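Local coordinates for protein gdp-l-fucose synthetase (Naegleria fowleri, PDB 6AQZ) that probably catalyses the NADPH-dependent epimerisation and reduction that yields GDP-L-fucose, the final step from GDP-4-keto-6-deoxy-D-mannose, and binds NADP in a Rossmann-type domain, at residues 28-33 against 81-86; 33-38 against 196-201. All coordinates share one frame; numbering follows the deposited sequence.

Contact 1: residues 28-33 against 81-86; sequences LVTGGT and VIHLAA. With NAP (NADP nicotinamide-adenine-dinucleotide phosphate), chain G.
Leu-28 pairs with Val-81 within two parallel strands whose short axes, 28-30 and 81-83, run 4.7 Å apart and only 7° from parallel. Its carbonyl O receives the amide of Ile-82 (N to O 2.8 Å), while its CB touches Val-81 CG2. Val-29 lies on the same face of the sheet as Ile-82; its CG1 reaches Leu-84 CD1 at 4.0 Å beyond the last bridge. Thr-30 buries the most surface of the residues here. Its amide binds Ile-82 O and its carbonyl takes the amide of Leu-84, which approaches from above the carbonyl plane as the second strand turns into loop. The hydroxyl does more: placed between the backbone N and the carbonyl carbon (chi1 79°), OG1 is hydrogen-bonded to His-83 ND1 (2.9 Å), either atom being a possible donor, at the edge of the imidazole and near its plane. The same OG1 accepts a nearly straight bond from Ala-85 N (3.0 Å, 167° at the hydrogen), so the side chain ties strand and following loop together. Gly-31, with positive phi, brings its CA to 3.7 Å from Ala-85 CA, so close that a CB would run into Ala-85 N. Thr-33 then turns to NADP: its OG1 accepts from ribose O3B and donates to O1X of the 2'-phosphate (2.6 Å), a direct contact with the group that distinguishes NADP from NAD. From the second segment, Leu-84 O takes a weak bond from O3D of the other ribose. Around the pair, strands 52-55 and 123-127 extend the parallel Rossmann sheet on either side. Helix 98-118 packs on Thr-30, Val-81 and His-83, supplying Asn-109 to His-83 NE2, and helix 66-76 adds Phe-73 against Leu-28 and Val-81.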
ATOM      1  N   LEU A  28      10.362 -12.437 -20.571  1.00 55.97           N
ATOM      2  CA  LEU A  28       9.186 -11.602 -20.779  1.00 52.09           C
ATOM      3  C   LEU A  28       9.448 -10.208 -20.224  1.00 49.17           C
ATOM      4  O   LEU A  28       9.820 -10.063 -19.055  1.00 51.02           O
ATOM      5  CB  LEU A  28       7.975 -12.230 -20.093  1.00 53.93           C
ATOM      6  CG  LEU A  28       6.570 -11.799 -20.510  1.00 54.17           C
ATOM      7  CD1 LEU A  28       6.309 -12.043 -21.990  1.00 53.98           C
ATOM      8  CD2 LEU A  28       5.520 -12.497 -19.620  1.00 48.39           C
ATOM      9  N   VAL A  29       9.269  -9.186 -21.061  1.00 47.18           N
ATOM     10  CA  VAL A  29       9.501  -7.798 -20.662  1.00 49.04           C
ATOM     11  C   VAL A  29       8.152  -7.087 -20.755  1.00 56.00           C
ATOM     12  O   VAL A  29       7.685  -6.758 -21.857  1.00 63.81           O
ATOM     13  CB  VAL A  29      10.558  -7.100 -21.532  1.00 45.87           C
ATOM     14  CG1 VAL A  29      10.806  -5.659 -21.056  1.00 36.77           C
ATOM     15  CG2 VAL A  29      11.871  -7.870 -21.536  1.00 44.52           C
ATOM     16  N   THR A  30       7.511  -6.845 -19.607  1.00 40.13           N
ATOM     17  CA  THR A  30       6.331  -5.992 -19.625  1.00 43.50           C
ATOM     18  C   THR A  30       6.785  -4.554 -19.773  1.00 43.41           C
ATOM     19  O   THR A  30       7.881  -4.186 -19.331  1.00 47.60           O
ATOM     20  CB  THR A  30       5.485  -6.133 -18.351  1.00 42.51           C
ATOM     21  OG1 THR A  30       6.077  -5.365 -17.292  1.00 42.78           O
ATOM     22  CG2 THR A  30       5.339  -7.612 -17.935  1.00 38.59           C
ATOM     23  N   GLY A  31       5.933  -3.734 -20.387  1.00 38.63           N
ATOM     24  CA  GLY A  31       6.338  -2.366 -20.678  1.00 42.37           C
ATOM     25  C   GLY A  31       7.564  -2.281 -21.565  1.00 43.00           C
ATOM     26  O   GLY A  31       8.353  -1.334 -21.453  1.00 43.94           O
ATOM     27  N   GLY A  32       7.740  -3.256 -22.453  1.00 37.15           N
ATOM     28  CA  GLY A  32       8.915  -3.300 -23.301  1.00 47.48           C
ATOM     29  C   GLY A  32       8.923  -2.332 -24.478  1.00 55.50           C
ATOM     30  O   GLY A  32       9.931  -2.289 -25.183  1.00 56.89           O
ATOM     31  N   THR A  33       7.834  -1.580 -24.714  1.00 53.55           N
ATOM     32  CA  THR A  33       7.745  -0.628 -25.816  1.00 57.06           C
ATOM     33  C   THR A  33       8.002   0.813 -25.384  1.00 55.72           C
ATOM     34  O   THR A  33       8.091   1.694 -26.250  1.00 53.78           O
ATOM     35  CB  THR A  33       6.374  -0.705 -26.532  1.00 58.25           C
ATOM     36  OG1 THR A  33       5.313  -0.393 -25.619  1.00 53.84           O
ATOM     37  CG2 THR A  33       6.137  -2.104 -27.131  1.00 42.22           C
ATOM     38  N   VAL A  81      11.499 -12.642 -16.049  1.00 42.33           N
ATOM     39  CA  VAL A  81      10.568 -11.557 -16.294  1.00 42.33           C
ATOM     40  C   VAL A  81      11.245 -10.253 -15.888  1.00 44.51           C
ATOM     41  O   VAL A  81      11.786 -10.143 -14.780  1.00 45.46           O
ATOM     42  CB  VAL A  81       9.238 -11.775 -15.540  1.00 38.92           C
ATOM     43  CG1 VAL A  81       8.374 -10.501 -15.538  1.00 32.20           C
ATOM     44  CG2 VAL A  81       8.477 -12.896 -16.185  1.00 36.91           C
ATOM     45  N   ILE A  82      11.235  -9.278 -16.793  1.00 40.99           N
ATOM     46  CA  ILE A  82      11.606  -7.906 -16.467  1.00 41.49           C
ATOM     47  C   ILE A  82      10.315  -7.103 -16.507  1.00 42.55           C
ATOM     48  O   ILE A  82       9.712  -6.942 -17.572  1.00 49.00           O
ATOM     49  CB  ILE A  82      12.643  -7.328 -17.434  1.00 42.55           C
ATOM     50  CG1 ILE A  82      13.905  -8.189 -17.455  1.00 42.32           C
ATOM     51  CG2 ILE A  82      12.988  -5.891 -17.027  1.00 36.85           C
ATOM     52  CD1 ILE A  82      14.967  -7.633 -18.369  1.00 43.94           C
ATOM     53  N   HIS A  83       9.878  -6.613 -15.346  1.00 44.51           N
ATOM     54  CA  HIS A  83       8.571  -5.968 -15.189  1.00 39.16           C
ATOM     55  C   HIS A  83       8.778  -4.455 -15.200  1.00 42.41           C
ATOM     56  O   HIS A  83       9.119  -3.860 -14.178  1.00 39.09           O
ATOM     57  CB  HIS A  83       7.909  -6.448 -13.899  1.00 37.91           C
ATOM     58  CG  HIS A  83       6.670  -5.698 -13.528  1.00 40.34           C
ATOM     59  ND1 HIS A  83       5.733  -5.297 -14.461  1.00 46.78           N
ATOM     60  CD2 HIS A  83       6.190  -5.316 -12.321  1.00 39.90           C
ATOM     61  CE1 HIS A  83       4.746  -4.673 -13.846  1.00 47.66           C
ATOM     62  NE2 HIS A  83       4.993  -4.682 -12.545  1.00 42.30           N
ATOM     63  N   LEU A  84       8.604  -3.834 -16.377  1.00 44.37           N
ATOM     64  CA  LEU A  84       8.735  -2.392 -16.518  1.00 43.29           C
ATOM     65  C   LEU A  84       7.398  -1.681 -16.693  1.00 43.54           C
ATOM     66  O   LEU A  84       7.339  -0.462 -16.538  1.00 48.36           O
ATOM     67  CB  LEU A  84       9.644  -2.051 -17.716  1.00 44.09           C
ATOM     68  CG  LEU A  84      11.039  -2.714 -17.762  1.00 41.70           C
ATOM     69  CD1 LEU A  84      11.759  -2.329 -19.058  1.00 34.73           C
ATOM     70  CD2 LEU A  84      11.929  -2.410 -16.583  1.00 35.86           C
ATOM     71  N   ALA A  85       6.331  -2.397 -17.012  1.00 40.51           N
ATOM     72  CA  ALA A  85       5.064  -1.732 -17.261  1.00 32.64           C
ATOM     73  C   ALA A  85       4.593  -1.018 -16.001  1.00 43.40           C
ATOM     74  O   ALA A  85       4.745  -1.523 -14.879  1.00 40.21           O
ATOM     75  CB  ALA A  85       4.009  -2.750 -17.703  1.00 35.10           C
ATOM     76  N   ALA A  86       4.047   0.179 -16.200  1.00 39.47           N
ATOM     77  CA  ALA A  86       3.446   0.967 -15.137  1.00 37.09           C
ATOM     78  C   ALA A  86       2.478   1.950 -15.769  1.00 43.75           C
ATOM     79  O   ALA A  86       2.617   2.321 -16.935  1.00 39.36           O
ATOM     80  CB  ALA A  86       4.492   1.725 -14.323  1.00 31.28           C
TER
HETATM   81  PA  NAP G 401       7.024   4.586 -20.591  1.00 43.59           P
HETATM   82  O1A NAP G 401       5.858   5.484 -20.309  1.00 45.52           O
HETATM   83  O2A NAP G 401       8.139   5.008 -21.511  1.00 46.25           O
HETATM   84  O5B NAP G 401       6.519   3.104 -21.120  1.00 42.91           O
HETATM   85  C5B NAP G 401       5.785   2.534 -20.093  1.00 44.44           C
HETATM   86  C4B NAP G 401       5.385   1.114 -20.578  1.00 48.12           C
HETATM   87  O4B NAP G 401       4.278   0.588 -19.801  1.00 47.41           O
HETATM   88  C3B NAP G 401       4.985   1.105 -22.109  1.00 38.76           C
HETATM   89  O3B NAP G 401       5.436  -0.077 -22.713  1.00 38.01           O
HETATM   90  C2B NAP G 401       3.458   0.975 -22.027  1.00 42.65           C
HETATM   91  O2B NAP G 401       2.915   0.269 -23.021  1.00 43.89           O
HETATM   92  C1B NAP G 401       3.389   0.025 -20.756  1.00 44.66           C
HETATM   93  N9A NAP G 401       2.046  -0.027 -20.190  1.00 38.77           N
HETATM   94  C8A NAP G 401       1.378   0.978 -19.521  1.00 40.46           C
HETATM   95  N7A NAP G 401       0.142   0.613 -19.110  1.00 42.81           N
HETATM   96  C5A NAP G 401       0.009  -0.692 -19.555  1.00 34.38           C
HETATM   97  C6A NAP G 401      -1.040  -1.599 -19.443  1.00 40.82           C
HETATM   98  N6A NAP G 401      -2.211  -1.239 -18.776  1.00 44.83           N
HETATM   99  N1A NAP G 401      -0.939  -2.855 -19.942  1.00 43.61           N
HETATM  100  C2A NAP G 401       0.249  -3.123 -20.562  1.00 47.70           C
HETATM  101  N3A NAP G 401       1.341  -2.352 -20.759  1.00 41.53           N
HETATM  102  C4A NAP G 401       1.190  -1.117 -20.225  1.00 34.16           C
HETATM  103  O3  NAP G 401       7.580   4.376 -19.031  1.00 46.07           O
HETATM  104  PN  NAP G 401       9.158   4.194 -18.933  1.00 46.23           P
HETATM  105  O1N NAP G 401       9.693   3.099 -19.773  1.00 45.12           O
HETATM  106  O2N NAP G 401       9.896   5.496 -18.717  1.00 46.93           O
HETATM  107  O5D NAP G 401       9.367   3.516 -17.333  1.00 54.00           O
HETATM  108  C5D NAP G 401       9.049   2.183 -17.269  1.00 44.12           C
HETATM  109  C4D NAP G 401       9.392   1.797 -15.848  1.00 52.03           C
HETATM  110  O4D NAP G 401      10.524   2.585 -15.442  1.00 45.40           O
HETATM  111  C3D NAP G 401       8.173   2.244 -14.907  1.00 58.51           C
HETATM  112  O3D NAP G 401       7.939   1.259 -13.959  1.00 51.91           O
HETATM  113  C2D NAP G 401       8.687   3.554 -14.271  1.00 57.91           C
HETATM  114  O2D NAP G 401       8.275   3.752 -12.975  1.00 58.93           O
HETATM  115  C1D NAP G 401      10.218   3.270 -14.234  1.00 49.92           C
HETATM  116  N1N NAP G 401      10.976   4.548 -14.098  1.00 55.58           N
HETATM  117  C2N NAP G 401      11.111   5.452 -15.154  1.00 48.01           C
HETATM  118  C3N NAP G 401      11.791   6.638 -14.974  1.00 51.45           C
HETATM  119  C7N NAP G 401      11.915   7.603 -16.114  1.00 47.96           C
HETATM  120  O7N NAP G 401      12.434   8.725 -15.992  1.00 42.82           O
HETATM  121  N7N NAP G 401      11.420   7.238 -17.371  1.00 40.82           N
HETATM  122  C4N NAP G 401      12.399   7.017 -13.678  1.00 56.85           C
HETATM  123  C5N NAP G 401      12.191   5.998 -12.605  1.00 58.35           C
HETATM  124  C6N NAP G 401      11.533   4.859 -12.831  1.00 59.32           C
HETATM  125  P2B NAP G 401       2.401   1.216 -24.531  1.00 50.14           P
HETATM  126  O1X NAP G 401       3.752   1.620 -25.037  1.00 51.94           O
HETATM  127  O2X NAP G 401       1.680   0.103 -25.296  1.00 55.56           O
HETATM  128  O3X NAP G 401       1.555   2.279 -23.895  1.00 51.97           O

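Contact 2: residues 33-38 against 196-201; sequences TGLFGK and PHDNFN. With NAP (NADP nicotinamide-adenine-dinucleotide phosphate), chain G.
The glycine-rich turn of the NADP site, where Gly-34 occupies the N-cap position of helix 35-46, meets the loop following strand 184-194 through Leu-35 and Lys-38. Leu-35 CG is anti to the backbone N (chi1 170°), and its two methyls divide the work: CD1 lies 3.1 Å from Pro-196 O, whereas CD2 rests 3.7 Å from Asp-198 OD2. One turn on, Lys-38 lays its aliphatic chain across the His-197 imidazole, the two side chains crossing at about a right angle. Bends at chi2 and chi3 carry CE over the ring centre, 3.5 Å from the centroid and 11° off the normal, a CH-pi contact. The charged end continues to a salt bridge between Lys-38 NZ and Glu-41. No hydrogen bond joins the segments. Gly-34 and Gly-37, with Gly-32, fit the GxGxxG pattern of Rossmann dinucleotide-binding folds, and the bonds to the cofactor agree: Leu-35 N donates to O2A of the adenosine-side phosphate (2.8 Å, 168° at the hydrogen), and Phe-36 N donates to O1N of the nicotinamide-side phosphate (3.1 Å). The helix start would therefore help balance the diphosphate charge. A CB on Gly-34 would clash with O5B of NADP. In the loop, Asp-198 OD1 accepts from Asn-199 N at 2.6 Å, while Trp-331 of helix 321-335 meets the His-197 ring.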
ATOM      1  N   THR A  33       7.834  -1.580 -24.714  1.00 53.55           N
ATOM      2  CA  THR A  33       7.745  -0.628 -25.816  1.00 57.06           C
ATOM      3  C   THR A  33       8.002   0.813 -25.384  1.00 55.72           C
ATOM      4  O   THR A  33       8.091   1.694 -26.250  1.00 53.78           O
ATOM      5  CB  THR A  33       6.374  -0.705 -26.532  1.00 58.25           C
ATOM      6  OG1 THR A  33       5.313  -0.393 -25.619  1.00 53.84           O
ATOM      7  CG2 THR A  33       6.137  -2.104 -27.131  1.00 42.22           C
ATOM      8  N   GLY A  34       8.151   1.072 -24.081  1.00 43.58           N
ATOM      9  CA  GLY A  34       8.418   2.410 -23.588  1.00 41.12           C
ATOM     10  C   GLY A  34       9.901   2.729 -23.586  1.00 41.32           C
ATOM     11  O   GLY A  34      10.734   1.958 -24.063  1.00 41.58           O
ATOM     12  N   LEU A  35      10.235   3.845 -22.939  1.00 41.78           N
ATOM     13  CA  LEU A  35      11.624   4.302 -22.909  1.00 42.82           C
ATOM     14  C   LEU A  35      12.598   3.221 -22.407  1.00 50.39           C
ATOM     15  O   LEU A  35      13.497   2.779 -23.140  1.00 45.65           O
ATOM     16  CB  LEU A  35      11.708   5.553 -22.031  1.00 43.38           C
ATOM     17  CG  LEU A  35      13.120   6.021 -21.712  1.00 45.83           C
ATOM     18  CD1 LEU A  35      13.805   6.481 -23.016  1.00 46.85           C
ATOM     19  CD2 LEU A  35      13.119   7.132 -20.707  1.00 45.00           C
ATOM     20  N   PHE A  36      12.401   2.745 -21.170  1.00 49.57           N
ATOM     21  CA  PHE A  36      13.323   1.780 -20.570  1.00 44.41           C
ATOM     22  C   PHE A  36      13.321   0.478 -21.363  1.00 43.54           C
ATOM     23  O   PHE A  36      14.386  -0.076 -21.675  1.00 40.13           O
ATOM     24  CB  PHE A  36      12.935   1.549 -19.093  1.00 45.41           C
ATOM     25  CG  PHE A  36      14.077   1.079 -18.178  1.00 44.61           C
ATOM     26  CD1 PHE A  36      15.333   0.752 -18.682  1.00 47.38           C
ATOM     27  CD2 PHE A  36      13.868   0.964 -16.816  1.00 36.63           C
ATOM     28  CE1 PHE A  36      16.345   0.324 -17.851  1.00 45.77           C
ATOM     29  CE2 PHE A  36      14.895   0.531 -15.949  1.00 37.20           C
ATOM     30  CZ  PHE A  36      16.127   0.204 -16.471  1.00 44.65           C
ATOM     31  N   GLY A  37      12.131   0.018 -21.758  1.00 47.27           N
ATOM     32  CA  GLY A  37      12.024  -1.243 -22.473  1.00 41.18           C
ATOM     33  C   GLY A  37      12.772  -1.259 -23.795  1.00 50.22           C
ATOM     34  O   GLY A  37      13.437  -2.249 -24.126  1.00 41.03           O
ATOM     35  N   LYS A  38      12.632  -0.179 -24.595  1.00 44.96           N
ATOM     36  CA  LYS A  38      13.320  -0.107 -25.887  1.00 44.10           C
ATOM     37  C   LYS A  38      14.831  -0.092 -25.697  1.00 44.96           C
ATOM     38  O   LYS A  38      15.570  -0.602 -26.540  1.00 47.80           O
ATOM     39  CB  LYS A  38      12.873   1.133 -26.672  1.00 48.90           C
ATOM     40  CG  LYS A  38      11.392   1.102 -27.073  1.00 52.67           C
ATOM     41  CD  LYS A  38      11.050  -0.020 -28.031  1.00 56.95           C
ATOM     42  CE  LYS A  38      11.329   0.399 -29.460  1.00 50.12           C
ATOM     43  NZ  LYS A  38      10.853  -0.628 -30.413  1.00 57.13           N
ATOM     44  N   PRO A 196      16.132   7.592 -26.439  1.00 51.11           N
ATOM     45  CA  PRO A 196      15.208   7.373 -27.552  1.00 54.30           C
ATOM     46  C   PRO A 196      13.945   6.664 -27.093  1.00 54.58           C
ATOM     47  O   PRO A 196      13.931   5.956 -26.086  1.00 61.77           O
ATOM     48  CB  PRO A 196      16.021   6.521 -28.545  1.00 54.35           C
ATOM     49  CG  PRO A 196      17.190   6.043 -27.831  1.00 56.27           C
ATOM     50  CD  PRO A 196      17.455   7.001 -26.686  1.00 54.91           C
ATOM     51  N   HIS A 197      12.867   6.892 -27.846  1.00 56.60           N
ATOM     52  CA  HIS A 197      11.540   6.334 -27.594  1.00 56.87           C
ATOM     53  C   HIS A 197      10.906   6.851 -26.307  1.00 42.69           C
ATOM     54  O   HIS A 197       9.942   6.264 -25.822  1.00 44.53           O
ATOM     55  CB  HIS A 197      11.581   4.808 -27.584  1.00 60.72           C
ATOM     56  CG  HIS A 197      12.029   4.219 -28.881  1.00 63.78           C
ATOM     57  ND1 HIS A 197      11.188   4.079 -29.963  1.00 65.39           N
ATOM     58  CD2 HIS A 197      13.232   3.731 -29.270  1.00 65.63           C
ATOM     59  CE1 HIS A 197      11.852   3.524 -30.962  1.00 68.21           C
ATOM     60  NE2 HIS A 197      13.093   3.300 -30.566  1.00 68.11           N
ATOM     61  N   ASP A 198      11.402   7.976 -25.797  1.00 44.78           N
ATOM     62  CA  ASP A 198      10.842   8.677 -24.655  1.00 52.31           C
ATOM     63  C   ASP A 198       9.507   9.310 -25.027  1.00 52.96           C
ATOM     64  O   ASP A 198       9.025   9.194 -26.155  1.00 54.46           O
ATOM     65  CB  ASP A 198      11.821   9.740 -24.175  1.00 55.29           C
ATOM     66  CG  ASP A 198      11.713  10.015 -22.687  1.00 50.87           C
ATOM     67  OD1 ASP A 198      10.649   9.727 -22.101  1.00 42.88           O
ATOM     68  OD2 ASP A 198      12.696  10.548 -22.126  1.00 48.82           O
ATOM     69  N   ASN A 199       8.876   9.948 -24.046  1.00 55.18           N
ATOM     70  CA  ASN A 199       7.670  10.739 -24.264  1.00 53.98           C
ATOM     71  C   ASN A 199       8.083  12.205 -24.330  1.00 51.51           C
ATOM     72  O   ASN A 199       8.442  12.797 -23.311  1.00 45.61           O
ATOM     73  CB  ASN A 199       6.641  10.502 -23.160  1.00 58.08           C
ATOM     74  CG  ASN A 199       5.369  11.282 -23.392  1.00 69.33           C
ATOM     75  OD1 ASN A 199       5.242  12.016 -24.381  1.00 78.51           O
ATOM     76  ND2 ASN A 199       4.406  11.110 -22.511  1.00 63.51           N
ATOM     77  N   PHE A 200       8.025  12.795 -25.527  1.00 51.89           N
ATOM     78  CA  PHE A 200       8.541  14.139 -25.732  1.00 53.07           C
ATOM     79  C   PHE A 200       7.469  15.219 -25.702  1.00 56.36           C
ATOM     80  O   PHE A 200       7.735  16.345 -26.134  1.00 55.02           O
ATOM     81  CB  PHE A 200       9.298  14.202 -27.049  1.00 54.13           C
ATOM     82  CG  PHE A 200      10.499  13.329 -27.081  1.00 50.89           C
ATOM     83  CD1 PHE A 200      11.719  13.803 -26.661  1.00 48.87           C
ATOM     84  CD2 PHE A 200      10.407  12.026 -27.535  1.00 51.20           C
ATOM     85  CE1 PHE A 200      12.835  12.990 -26.707  1.00 53.90           C
ATOM     86  CE2 PHE A 200      11.513  11.209 -27.582  1.00 53.14           C
ATOM     87  CZ  PHE A 200      12.732  11.694 -27.177  1.00 52.77           C
ATOM     88  N   ASN A 201       6.275  14.910 -25.211  1.00 57.86           N
ATOM     89  CA  ASN A 201       5.248  15.925 -25.033  1.00 62.00           C
ATOM     90  C   ASN A 201       5.717  16.940 -24.001  1.00 61.01           C
ATOM     91  O   ASN A 201       6.019  16.570 -22.863  1.00 70.87           O
ATOM     92  CB  ASN A 201       3.951  15.251 -24.573  1.00 65.47           C
ATOM     93  CG  ASN A 201       2.795  16.233 -24.421  1.00 68.46           C
ATOM     94  OD1 ASN A 201       2.614  16.832 -23.359  1.00 67.81           O
ATOM     95  ND2 ASN A 201       1.981  16.364 -25.464  1.00 66.66           N
TER
HETATM   96  PA  NAP G 401       7.024   4.586 -20.591  1.00 43.59           P
HETATM   97  O1A NAP G 401       5.858   5.484 -20.309  1.00 45.52           O
HETATM   98  O2A NAP G 401       8.139   5.008 -21.511  1.00 46.25           O
HETATM   99  O5B NAP G 401       6.519   3.104 -21.120  1.00 42.91           O
HETATM  100  C5B NAP G 401       5.785   2.534 -20.093  1.00 44.44           C
HETATM  101  C4B NAP G 401       5.385   1.114 -20.578  1.00 48.12           C
HETATM  102  O4B NAP G 401       4.278   0.588 -19.801  1.00 47.41           O
HETATM  103  C3B NAP G 401       4.985   1.105 -22.109  1.00 38.76           C
HETATM  104  O3B NAP G 401       5.436  -0.077 -22.713  1.00 38.01           O
HETATM  105  C2B NAP G 401       3.458   0.975 -22.027  1.00 42.65           C
HETATM  106  O2B NAP G 401       2.915   0.269 -23.021  1.00 43.89           O
HETATM  107  C1B NAP G 401       3.389   0.025 -20.756  1.00 44.66           C
HETATM  108  N9A NAP G 401       2.046  -0.027 -20.190  1.00 38.77           N
HETATM  109  C8A NAP G 401       1.378   0.978 -19.521  1.00 40.46           C
HETATM  110  N7A NAP G 401       0.142   0.613 -19.110  1.00 42.81           N
HETATM  111  C5A NAP G 401       0.009  -0.692 -19.555  1.00 34.38           C
HETATM  112  C6A NAP G 401      -1.040  -1.599 -19.443  1.00 40.82           C
HETATM  113  N6A NAP G 401      -2.211  -1.239 -18.776  1.00 44.83           N
HETATM  114  N1A NAP G 401      -0.939  -2.855 -19.942  1.00 43.61           N
HETATM  115  C2A NAP G 401       0.249  -3.123 -20.562  1.00 47.70           C
HETATM  116  N3A NAP G 401       1.341  -2.352 -20.759  1.00 41.53           N
HETATM  117  C4A NAP G 401       1.190  -1.117 -20.225  1.00 34.16           C
HETATM  118  O3  NAP G 401       7.580   4.376 -19.031  1.00 46.07           O
HETATM  119  PN  NAP G 401       9.158   4.194 -18.933  1.00 46.23           P
HETATM  120  O1N NAP G 401       9.693   3.099 -19.773  1.00 45.12           O
HETATM  121  O2N NAP G 401       9.896   5.496 -18.717  1.00 46.93           O
HETATM  122  O5D NAP G 401       9.367   3.516 -17.333  1.00 54.00           O
HETATM  123  C5D NAP G 401       9.049   2.183 -17.269  1.00 44.12           C
HETATM  124  C4D NAP G 401       9.392   1.797 -15.848  1.00 52.03           C
HETATM  125  O4D NAP G 401      10.524   2.585 -15.442  1.00 45.40           O
HETATM  126  C3D NAP G 401       8.173   2.244 -14.907  1.00 58.51           C
HETATM  127  O3D NAP G 401       7.939   1.259 -13.959  1.00 51.91           O
HETATM  128  C2D NAP G 401       8.687   3.554 -14.271  1.00 57.91           C
HETATM  129  O2D NAP G 401       8.275   3.752 -12.975  1.00 58.93           O
HETATM  130  C1D NAP G 401      10.218   3.270 -14.234  1.00 49.92           C
HETATM  131  N1N NAP G 401      10.976   4.548 -14.098  1.00 55.58           N
HETATM  132  C2N NAP G 401      11.111   5.452 -15.154  1.00 48.01           C
HETATM  133  C3N NAP G 401      11.791   6.638 -14.974  1.00 51.45           C
HETATM  134  C7N NAP G 401      11.915   7.603 -16.114  1.00 47.96           C
HETATM  135  O7N NAP G 401      12.434   8.725 -15.992  1.00 42.82           O
HETATM  136  N7N NAP G 401      11.420   7.238 -17.371  1.00 40.82           N
HETATM  137  C4N NAP G 401      12.399   7.017 -13.678  1.00 56.85           C
HETATM  138  C5N NAP G 401      12.191   5.998 -12.605  1.00 58.35           C
HETATM  139  C6N NAP G 401      11.533   4.859 -12.831  1.00 59.32           C
HETATM  140  P2B NAP G 401       2.401   1.216 -24.531  1.00 50.14           P
HETATM  141  O1X NAP G 401       3.752   1.620 -25.037  1.00 51.94           O
HETATM  142  O2X NAP G 401       1.680   0.103 -25.296  1.00 55.56           O
HETATM  143  O3X NAP G 401       1.555   2.279 -23.895  1.00 51.97           O

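From the N terminus, strand 26-30 leads through the glycine-rich turn directly into helix 35-46, so the first segments of the two contacts overlap at Thr-33. Contact 1 closes a loop across the 47 residues that separate its segments, joining the first strand to strand 80-83. Contact 2 reaches over 157 residues to the loop between strand 184-194 and helix 207-221. The segments alternate along the chain, so the two closures cross. Their centres lie 12 Å apart and they touch directly, with Leu-84 CD1 3.6 Å from Gly-37 CA. Both contacts reach NADP, contact 1 at its riboses and 2'-phosphate and contact 2 also at its diphosphate.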